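Local coordinates for glutathione S-transferase-like protein (Methylobacillus flagellatus, PDB 4GLT), which binds glutathione and probably acts as a transferase that attaches it to other molecules, as glutathione S-transferases generally do, at residues Ile88-Asp93 / His100-Asp105; Val112-Ala117 / Asp160-Lys165; Arg166-Asn171 / Ala209-Arg214. All coordinates share one frame; numbering follows the deposited sequence.

How the contacts relate
From the N terminus, contact 1 closes a short loop: the six residues after helix 85-93 turn back so that 100-105 meets that helix just before helix 106-133 starts, at the join between the N-terminal thioredoxin-like domain and the helical C-terminal domain. Contact 2 closes a far longer, mainly helical excursion, bringing the end of helix 142-162 back to helix 106-133. Contact 3 opens at the very next residue and joins the loop before helix 176-191 to the end of helix 202-212. The three loops run in series, neither nested nor crossing. In space, Pro-103 touches Val-112 and Trp-115 touches Val-170, linking all three; contacts 1 and 2 also reach the second subunit.

Contact 1 of 3, residues Ile88-Asp93 / His100-Asp105; sequences IVEYLD and HLIPQD
Asp-93, near the end of helix 85-93, grips the backbone of Leu-101 and Ile-102 with both of its carboxylate oxygens. OD1 accepts the Leu-101 N-H at 3.0 Å (OD1 to N), and OD2 takes the Ile-102 N-H at 2.7 Å (OD2 to N). Both donors come from well above the carboxylate plane, the Ile-102 one 56° out of it, rather than lying flat with it. With CG anti to the backbone N (chi1 -179°), the group extends from the helix straight to these two successive amides. An aspartate suits the place, since its short arm offers two acceptors to neighbouring amides of a loop that is neither helix nor strand. Lys-44 forms a salt bridge with OD1, which would be expected to favour the charged form.

This is the close-fitting part: Ile-102 CB sits 3.3 Å from Asp-93 OD2, and the isoleucine then sends CD1 back along the helix to lie 3.9 Å from Glu-90 CA and 4.0 Å from Glu-90 CG. Glu-90 offers only its aliphatic part here, crossed by the isoleucine at about a right angle; its OE2 is held by Lys-109 of the second subunit. The apolar touch of Val-89 CG1 on Ile-102 CD1 is looser, at 4.4 Å. Loosest is the side of His-100, whose backbone CA skirts Asp-93 OD1 at 3.7 Å while its side chain points away and is exposed to solvent.

On the inner side, Leu-101 and Val-89 both rest on Val-40 of helix 32-44, while Val-89 and Ile-102 share Leu-176 of helix 176-191. Ile-102 also lies on Arg-113 of helix 106-133, so the contact fills the seam where these three helices approach helix 85-93.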
loop_
_atom_site.group_PDB
_atom_site.type_symbol
_atom_site.label_atom_id
_atom_site.label_comp_id
_atom_site.label_asym_id
_atom_site.label_seq_id
_atom_site.Cartn_x
_atom_site.Cartn_y
_atom_site.Cartn_z
ATOM N N ILE A 88 9.003 -4.672 0.124
ATOM C CA ILE A 88 10.409 -4.640 0.538
ATOM C C ILE A 88 10.653 -5.252 1.919
ATOM O O ILE A 88 11.601 -6.009 2.130
ATOM C CB ILE A 88 10.942 -3.188 0.536
ATOM C CG1 ILE A 88 10.959 -2.641 -0.897
ATOM C CG2 ILE A 88 12.352 -3.134 1.110
ATOM C CD1 ILE A 88 11.127 -1.142 -0.978
ATOM N N VAL A 89 9.791 -4.892 2.854
ATOM C CA VAL A 89 9.814 -5.414 4.215
ATOM C C VAL A 89 9.498 -6.915 4.339
ATOM O O VAL A 89 9.899 -7.562 5.316
ATOM C CB VAL A 89 8.823 -4.615 5.093
ATOM C CG1 VAL A 89 8.224 -5.496 6.177
ATOM C CG2 VAL A 89 9.506 -3.393 5.690
ATOM N N GLU A 90 8.766 -7.483 3.391
ATOM C CA GLU A 90 8.539 -8.927 3.457
ATOM C C GLU A 90 9.784 -9.625 2.933
ATOM O O GLU A 90 10.269 -10.593 3.508
ATOM C CB GLU A 90 7.295 -9.356 2.679
ATOM C CG GLU A 90 6.932 -10.812 2.914
ATOM C CD GLU A 90 5.518 -11.159 2.492
ATOM O OE1 GLU A 90 5.007 -10.544 1.532
ATOM O OE2 GLU A 90 4.922 -12.067 3.112
ATOM N N TYR A 91 10.316 -9.094 1.843
ATOM C CA TYR A 91 11.577 -9.568 1.302
ATOM C C TYR A 91 12.709 -9.641 2.340
ATOM O O TYR A 91 13.399 -10.651 2.432
ATOM C CB TYR A 91 11.994 -8.671 0.146
ATOM C CG TYR A 91 13.343 -9.010 -0.413
ATOM C CD1 TYR A 91 13.498 -10.064 -1.299
ATOM C CD2 TYR A 91 14.462 -8.282 -0.051
ATOM C CE1 TYR A 91 14.734 -10.378 -1.820
ATOM C CE2 TYR A 91 15.702 -8.588 -0.570
ATOM C CZ TYR A 91 15.831 -9.640 -1.452
ATOM O OH TYR A 91 17.065 -9.958 -1.967
ATOM N N LEU A 92 12.900 -8.573 3.111
ATOM C CA LEU A 92 14.019 -8.504 4.054
ATOM C C LEU A 92 13.841 -9.404 5.283
ATOM O O LEU A 92 14.807 -9.975 5.781
ATOM C CB LEU A 92 14.262 -7.059 4.500
ATOM C CG LEU A 92 14.748 -6.060 3.445
ATOM C CD1 LEU A 92 14.533 -4.635 3.921
ATOM C CD2 LEU A 92 16.209 -6.291 3.107
ATOM N N ASP A 93 12.612 -9.538 5.775
ATOM C CA ASP A 93 12.387 -10.359 6.960
ATOM C C ASP A 93 12.753 -11.811 6.676
ATOM O O ASP A 93 12.961 -12.587 7.594
ATOM C CB ASP A 93 10.942 -10.258 7.450
ATOM C CG ASP A 93 10.685 -11.087 8.707
ATOM O OD1 ASP A 93 11.603 -11.231 9.545
ATOM O OD2 ASP A 93 9.557 -11.595 8.861
ATOM N N HIS A 100 11.618 -12.676 13.689
ATOM C CA HIS A 100 10.536 -12.748 12.746
ATOM C C HIS A 100 9.750 -11.466 12.870
ATOM O O HIS A 100 8.917 -11.328 13.750
ATOM C CB HIS A 100 9.640 -13.927 13.080
ATOM C CG HIS A 100 10.387 -15.164 13.454
ATOM N ND1 HIS A 100 10.216 -16.363 12.797
ATOM C CD2 HIS A 100 11.309 -15.389 14.416
ATOM C CE1 HIS A 100 10.999 -17.274 13.343
ATOM N NE2 HIS A 100 11.674 -16.709 14.326
ATOM N N LEU A 101 10.023 -10.527 11.979
ATOM C CA LEU A 101 9.282 -9.289 11.932
ATOM C C LEU A 101 7.864 -9.595 11.501
ATOM O O LEU A 101 6.922 -8.979 11.964
ATOM C CB LEU A 101 9.970 -8.272 11.035
ATOM C CG LEU A 101 11.354 -7.878 11.543
ATOM C CD1 LEU A 101 12.010 -6.852 10.656
ATOM C CD2 LEU A 101 11.278 -7.381 12.953
ATOM N N ILE A 102 7.726 -10.543 10.586
ATOM C CA ILE A 102 6.421 -11.017 10.185
ATOM C C ILE A 102 6.250 -12.455 10.647
ATOM O O ILE A 102 6.903 -13.351 10.142
ATOM C CB ILE A 102 6.285 -10.993 8.679
ATOM C CG1 ILE A 102 6.511 -9.581 8.160
ATOM C CG2 ILE A 102 4.930 -11.486 8.277
ATOM C CD1 ILE A 102 6.476 -9.487 6.687
ATOM N N PRO A 103 5.334 -12.681 11.571
ATOM C CA PRO A 103 5.144 -14.013 12.133
ATOM C C PRO A 103 4.808 -15.075 11.085
ATOM O O PRO A 103 4.093 -14.805 10.124
ATOM C CB PRO A 103 3.960 -13.822 13.088
ATOM C CG PRO A 103 4.024 -12.382 13.463
ATOM C CD PRO A 103 4.452 -11.685 12.203
ATOM N N GLN A 104 5.334 -16.275 11.284
ATOM C CA GLN A 104 5.047 -17.417 10.422
ATOM C C GLN A 104 3.588 -17.869 10.546
ATOM O O GLN A 104 2.963 -18.243 9.553
ATOM C CB GLN A 104 5.995 -18.571 10.770
ATOM C CG GLN A 104 5.863 -19.810 9.899
ATOM C CD GLN A 104 7.135 -20.644 9.892
ATOM O OE1 GLN A 104 8.209 -20.159 10.255
ATOM N NE2 GLN A 104 7.022 -21.904 9.475
ATOM N N ASP A 105 3.046 -17.835 11.762
ATOM C CA ASP A 105 1.657 -18.248 11.992
ATOM C C ASP A 105 0.664 -17.296 11.323
ATOM O O ASP A 105 0.746 -16.075 11.481
ATOM C CB ASP A 105 1.358 -18.360 13.487
ATOM C CG ASP A 105 -0.131 -18.408 13.776
ATOM O OD1 ASP A 105 -0.872 -18.985 12.954
ATOM O OD2 ASP A 105 -0.564 -17.863 14.812
#

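Contact 2 of 3, residues Val112-Ala117 / Asp160-Lys165; sequences VRRWEA and DQDLEK
Trp-115 of helix 106-133 reaches across to Asp-162 and Leu-163, where helix 142-162 ends, bridging backbones whose nearest CA atoms, those of Trp-115 and Asp-162, are 9.9 Å apart. Its CB points neither at the other segment nor away from it, and the indole does the reaching. The five-membered ring stays with the loop beyond residue 165: Trp-115 CD1 packs on Val-170 CG2 at 3.5 Å, and NE1 lies close to the backbone O of Cys-169. At the far end of the six-membered ring, CZ2 and CH2 each stand 3.6 Å from Asp-162 CB, and CH2 is also 3.9 Å from both Leu-163 CG and Leu-163 CD2. A residue as long as tryptophan suits this place because a broad apolar surface has to span the gap between two helices.

Asp-162 therefore offers the ring its methylene, while its carboxylate is turned 77° from the ring plane and its OD2 is bound by Arg-158. Leu-163 supplies the apolar branch, with CG beside its backbone N and anti to the carbonyl carbon (chi1 -70°), placing CG and CD2 near the indole CH2. Over one face of the indole lies Arg-114 NH1, offset toward the rim. That same NH1 is 4.4 Å from Asp-162 OD2, but the oxygen is well out of the guanidinium plane, so opposite charges are merely near each other.

Packing of this kind between the first two long helices belongs to the all-helical C-terminal domain of the glutathione S-transferase fold.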
loop_
_atom_site.group_PDB
_atom_site.type_symbol
_atom_site.label_atom_id
_atom_site.label_comp_id
_atom_site.label_asym_id
_atom_site.label_seq_id
_atom_site.Cartn_x
_atom_site.Cartn_y
_atom_site.Cartn_z
ATOM N N VAL A 112 -0.460 -8.894 12.042
ATOM C CA VAL A 112 0.665 -7.979 11.865
ATOM C C VAL A 112 0.466 -7.075 10.672
ATOM O O VAL A 112 0.696 -5.869 10.751
ATOM C CB VAL A 112 2.010 -8.723 11.707
ATOM C CG1 VAL A 112 3.057 -7.824 11.061
ATOM C CG2 VAL A 112 2.505 -9.210 13.052
ATOM N N ARG A 113 0.030 -7.646 9.559
ATOM C CA ARG A 113 -0.143 -6.832 8.357
ATOM C C ARG A 113 -1.343 -5.871 8.470
ATOM O O ARG A 113 -1.368 -4.827 7.821
ATOM C CB ARG A 113 -0.236 -7.734 7.125
ATOM C CG ARG A 113 0.743 -8.897 7.182
ATOM C CD ARG A 113 1.877 -8.784 6.167
ATOM N NE ARG A 113 2.334 -7.416 5.921
ATOM C CZ ARG A 113 3.250 -7.100 5.001
ATOM N NH1 ARG A 113 3.801 -8.042 4.252
ATOM N NH2 ARG A 113 3.623 -5.845 4.829
ATOM N N ARG A 114 -2.319 -6.208 9.313
ATOM C CA ARG A 114 -3.470 -5.329 9.541
ATOM C C ARG A 114 -3.063 -4.070 10.310
ATOM O O ARG A 114 -3.311 -2.928 9.856
ATOM C CB ARG A 114 -4.593 -6.082 10.250
ATOM C CG ARG A 114 -5.967 -5.449 10.095
ATOM C CD ARG A 114 -6.522 -5.011 11.437
ATOM N NE ARG A 114 -6.084 -3.678 11.816
ATOM C CZ ARG A 114 -5.589 -3.362 13.006
ATOM N NH1 ARG A 114 -5.454 -4.286 13.945
ATOM N NH2 ARG A 114 -5.222 -2.115 13.248
ATOM N N TRP A 115 -2.405 -4.276 11.451
ATOM C CA TRP A 115 -1.777 -3.166 12.175
ATOM C C TRP A 115 -1.012 -2.263 11.210
ATOM O O TRP A 115 -1.239 -1.043 11.172
ATOM C CB TRP A 115 -0.794 -3.673 13.222
ATOM C CG TRP A 115 -1.377 -3.953 14.571
ATOM C CD1 TRP A 115 -1.775 -5.161 15.042
ATOM C CD2 TRP A 115 -1.599 -3.012 15.635
ATOM N NE1 TRP A 115 -2.243 -5.040 16.337
ATOM C CE2 TRP A 115 -2.135 -3.734 16.727
ATOM C CE3 TRP A 115 -1.381 -1.639 15.777
ATOM C CZ2 TRP A 115 -2.467 -3.125 17.937
ATOM C CZ3 TRP A 115 -1.719 -1.036 16.974
ATOM C CH2 TRP A 115 -2.253 -1.776 18.038
ATOM N N GLU A 116 -0.104 -2.865 10.437
ATOM C CA GLU A 116 0.765 -2.117 9.505
ATOM C C GLU A 116 -0.004 -1.274 8.485
ATOM O O GLU A 116 0.434 -0.179 8.113
ATOM C CB GLU A 116 1.704 -3.071 8.755
ATOM C CG GLU A 116 2.624 -2.383 7.750
ATOM C CD GLU A 116 3.165 -3.325 6.679
ATOM O OE1 GLU A 116 2.641 -4.453 6.564
ATOM O OE2 GLU A 116 4.110 -2.938 5.944
ATOM N N ALA A 117 -1.116 -1.819 7.991
ATOM C CA ALA A 117 -1.983 -1.110 7.048
ATOM C C ALA A 117 -2.663 0.059 7.745
ATOM O O ALA A 117 -2.827 1.132 7.163
ATOM C CB ALA A 117 -3.014 -2.061 6.440
ATOM N N ASP A 160 -4.574 3.231 20.047
ATOM C CA ASP A 160 -4.426 3.471 21.471
ATOM C C ASP A 160 -5.296 2.549 22.319
ATOM O O ASP A 160 -4.879 2.129 23.392
ATOM C CB ASP A 160 -4.704 4.931 21.827
ATOM C CG ASP A 160 -4.427 5.227 23.293
ATOM O OD1 ASP A 160 -5.379 5.572 24.020
ATOM O OD2 ASP A 160 -3.261 5.090 23.722
ATOM N N GLN A 161 -6.499 2.243 21.844
ATOM C CA GLN A 161 -7.371 1.303 22.545
ATOM C C GLN A 161 -6.818 -0.114 22.477
ATOM O O GLN A 161 -6.940 -0.889 23.425
ATOM C CB GLN A 161 -8.777 1.325 21.955
ATOM C CG GLN A 161 -9.626 2.490 22.416
ATOM C CD GLN A 161 -10.639 2.897 21.367
ATOM O OE1 GLN A 161 -11.708 3.415 21.690
ATOM N NE2 GLN A 161 -10.306 2.665 20.096
ATOM N N ASP A 162 -6.213 -0.446 21.344
ATOM C CA ASP A 162 -5.695 -1.785 21.135
ATOM C C ASP A 162 -4.451 -2.084 21.959
ATOM O O ASP A 162 -4.042 -3.237 22.073
ATOM C CB ASP A 162 -5.444 -2.018 19.652
ATOM C CG ASP A 162 -6.726 -2.102 18.874
ATOM O OD1 ASP A 162 -7.790 -2.096 19.519
ATOM O OD2 ASP A 162 -6.682 -2.176 17.634
ATOM N N LEU A 163 -3.863 -1.051 22.551
ATOM C CA LEU A 163 -2.631 -1.226 23.314
ATOM C C LEU A 163 -2.859 -1.076 24.810
ATOM O O LEU A 163 -1.912 -0.934 25.580
ATOM C CB LEU A 163 -1.557 -0.246 22.839
ATOM C CG LEU A 163 -0.983 -0.506 21.448
ATOM C CD1 LEU A 163 -0.026 0.611 21.054
ATOM C CD2 LEU A 163 -0.292 -1.860 21.379
ATOM N N GLU A 164 -4.120 -1.117 25.219
ATOM C CA GLU A 164 -4.451 -1.027 26.627
ATOM C C GLU A 164 -3.587 -1.952 27.459
ATOM O O GLU A 164 -2.818 -1.498 28.311
ATOM C CB GLU A 164 -5.927 -1.347 26.865
ATOM C CG GLU A 164 -6.802 -0.114 27.004
ATOM C CD GLU A 164 -6.444 0.712 28.226
ATOM O OE1 GLU A 164 -5.949 0.132 29.218
ATOM O OE2 GLU A 164 -6.661 1.942 28.196
ATOM N N LYS A 165 -3.714 -3.250 27.211
ATOM C CA LYS A 165 -3.094 -4.238 28.088
ATOM C C LYS A 165 -2.036 -5.024 27.343
ATOM O O LYS A 165 -1.887 -6.230 27.552
ATOM C CB LYS A 165 -4.151 -5.204 28.627
ATOM C CG LYS A 165 -5.581 -4.723 28.457
ATOM C CD LYS A 165 -6.558 -5.846 28.765
ATOM C CE LYS A 165 -6.270 -7.058 27.893
ATOM N NZ LYS A 165 -6.993 -8.267 28.371
#

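Contact 3 of 3, residues Arg166-Asn171 / Ala209-Arg214; sequences RKWCVN and AAMMKR
A Met-aromatic contact between Trp-168 and Met-211 joins two parts of the all-helical C-terminal domain: the loop before helix 176-191 and the last turn of helix 202-212. The indole spans the gap with its six-membered ring leading, CG lying beside the backbone N (chi1 -68°). Its CZ3 meets Met-211 SD at 3.7 Å. The sulfur lies 4.9 Å from the centroid of the six-membered ring in an oblique position, 73° off the ring normal. Methionine fits here because its flexible chain, bent at both chi2 and chi3, can bring its polarisable sulfur up to CZ3 and CH2 of the indole.

The neighbouring ring atom, CH2, packs on Ala-210 CB at 3.9 Å; the small alanine lets the large ring come close to the helix. CZ2, one atom further round the ring, is 4.1 Å from Arg-214 NH2. The arginine chain runs extended from CG to NE, and its guanidinium plane stands 70° from that of the indole. Charge pairing takes its other terminal nitrogen elsewhere, NH1 forming a salt bridge with Glu-43, while Phe-174 receives its cation-pi contact and also meets Trp-168 edge-to-face. Ala-210, Met-211 and Arg-214 are brought to one side by the helix end, where Arg-214 N bonds to Met-211 O at 3.0 Å.

Replacing Trp-168 by an alanine would probably open a gap between loop and helix, leaving the Met-211 sulfur without its aromatic partner and Ala-210 CB without the ring that packs on it.

A hydrogen bond from Cys-169 N to Asp-178 OD1 holds the loop to the start of helix 176-191, and through Trp-168 this lead-in packs on the end of helix 202-212 within the C-terminal helical domain of the glutathione S-transferase fold.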
loop_
_atom_site.group_PDB
_atom_site.type_symbol
_atom_site.label_atom_id
_atom_site.label_comp_id
_atom_site.label_asym_id
_atom_site.label_seq_id
_atom_site.Cartn_x
_atom_site.Cartn_y
_atom_site.Cartn_z
ATOM N N ARG A 166 -1.302 -4.339 26.476
ATOM C CA ARG A 166 -0.350 -4.998 25.597
ATOM C C ARG A 166 1.045 -4.385 25.715
ATOM O O ARG A 166 1.198 -3.166 25.822
ATOM C CB ARG A 166 -0.824 -4.907 24.139
ATOM C CG ARG A 166 -2.256 -5.367 23.884
ATOM C CD ARG A 166 -2.418 -5.835 22.441
ATOM N NE ARG A 166 -3.750 -5.578 21.888
ATOM C CZ ARG A 166 -4.783 -6.411 21.985
ATOM N NH1 ARG A 166 -5.953 -6.084 21.445
ATOM N NH2 ARG A 166 -4.652 -7.568 22.625
ATOM N N LYS A 167 2.073 -5.216 25.784
ATOM C CA LYS A 167 3.426 -4.705 25.645
ATOM C C LYS A 167 3.724 -4.226 24.219
ATOM O O LYS A 167 4.234 -3.134 24.016
ATOM C CB LYS A 167 4.446 -5.754 26.083
ATOM C CG LYS A 167 4.231 -6.317 27.486
ATOM C CD LYS A 167 4.067 -5.223 28.528
ATOM C CE LYS A 167 4.365 -5.731 29.926
ATOM N NZ LYS A 167 3.362 -6.717 30.411
ATOM N N TRP A 168 3.330 -5.037 23.242
ATOM C CA TRP A 168 3.601 -4.814 21.822
ATOM C C TRP A 168 2.311 -5.079 21.073
ATOM O O TRP A 168 1.362 -5.578 21.658
ATOM C CB TRP A 168 4.691 -5.741 21.282
ATOM C CG TRP A 168 6.077 -5.505 21.800
ATOM C CD1 TRP A 168 6.816 -6.359 22.550
ATOM C CD2 TRP A 168 6.898 -4.357 21.581
ATOM N NE1 TRP A 168 8.038 -5.819 22.822
ATOM C CE2 TRP A 168 8.114 -4.585 22.241
ATOM C CE3 TRP A 168 6.722 -3.156 20.898
ATOM C CZ2 TRP A 168 9.146 -3.662 22.236
ATOM C CZ3 TRP A 168 7.745 -2.244 20.897
ATOM C CH2 TRP A 168 8.942 -2.500 21.562
ATOM N N CYS A 169 2.251 -4.709 19.798
ATOM C CA CYS A 169 1.004 -4.812 19.046
ATOM C C CYS A 169 0.438 -6.220 18.904
ATOM O O CYS A 169 -0.743 -6.426 19.117
ATOM C CB CYS A 169 1.195 -4.247 17.640
ATOM S SG CYS A 169 1.514 -2.485 17.565
ATOM N N VAL A 170 1.271 -7.195 18.576
ATOM C CA VAL A 170 0.759 -8.537 18.351
ATOM C C VAL A 170 1.494 -9.576 19.183
ATOM O O VAL A 170 2.711 -9.531 19.336
ATOM C CB VAL A 170 0.872 -8.946 16.868
ATOM C CG1 VAL A 170 0.410 -10.389 16.674
ATOM C CG2 VAL A 170 0.085 -7.992 15.979
ATOM N N ASN A 171 0.730 -10.507 19.731
ATOM C CA ASN A 171 1.281 -11.714 20.325
ATOM C C ASN A 171 2.336 -11.510 21.400
ATOM O O ASN A 171 2.888 -12.478 21.929
ATOM C CB ASN A 171 1.775 -12.663 19.231
ATOM C CG ASN A 171 0.701 -13.648 18.815
ATOM O OD1 ASN A 171 0.687 -14.144 17.687
ATOM N ND2 ASN A 171 -0.224 -13.926 19.737
ATOM N N ALA A 209 7.745 5.290 23.558
ATOM C CA ALA A 209 8.841 5.302 24.510
ATOM C C ALA A 209 9.742 4.096 24.278
ATOM O O ALA A 209 10.926 4.249 23.983
ATOM C CB ALA A 209 8.309 5.307 25.932
ATOM N N ALA A 210 9.176 2.897 24.413
ATOM C CA ALA A 210 9.908 1.668 24.113
ATOM C C ALA A 210 10.677 1.754 22.785
ATOM O O ALA A 210 11.851 1.407 22.718
ATOM C CB ALA A 210 8.954 0.484 24.095
ATOM N N MET A 211 10.003 2.208 21.732
ATOM C CA MET A 211 10.608 2.327 20.401
ATOM C C MET A 211 11.796 3.290 20.350
ATOM O O MET A 211 12.824 2.999 19.737
ATOM C CB MET A 211 9.556 2.774 19.380
ATOM C CG MET A 211 8.409 1.795 19.190
ATOM S SD MET A 211 8.940 0.224 18.486
ATOM C CE MET A 211 9.865 0.808 17.071
ATOM N N MET A 212 11.642 4.451 20.974
ATOM C CA MET A 212 12.718 5.433 21.035
ATOM C C MET A 212 13.987 4.881 21.677
ATOM O O MET A 212 15.053 5.496 21.587
ATOM C CB MET A 212 12.261 6.667 21.809
ATOM C CG MET A 212 11.489 7.663 20.972
ATOM S SD MET A 212 12.482 8.158 19.560
ATOM C CE MET A 212 11.829 9.800 19.249
ATOM N N LYS A 213 13.870 3.730 22.331
ATOM C CA LYS A 213 15.010 3.126 23.020
ATOM C C LYS A 213 15.808 2.166 22.138
ATOM O O LYS A 213 16.793 1.577 22.583
ATOM C CB LYS A 213 14.557 2.418 24.303
ATOM C CG LYS A 213 14.079 3.353 25.405
ATOM C CD LYS A 213 13.427 2.573 26.540
ATOM C CE LYS A 213 12.766 3.503 27.546
ATOM N NZ LYS A 213 13.748 4.426 28.186
ATOM N N ARG A 214 15.420 2.056 20.876
ATOM C CA ARG A 214 16.125 1.194 19.945
ATOM C C ARG A 214 16.963 2.011 18.980
ATOM O O ARG A 214 16.479 2.950 18.371
ATOM C CB ARG A 214 15.145 0.341 19.156
ATOM C CG ARG A 214 14.274 -0.546 19.994
ATOM C CD ARG A 214 13.603 -1.593 19.144
ATOM N NE ARG A 214 13.029 -2.639 19.969
ATOM C CZ ARG A 214 13.342 -3.921 19.881
ATOM N NH1 ARG A 214 14.219 -4.333 18.992
ATOM N NH2 ARG A 214 12.767 -4.796 20.681
#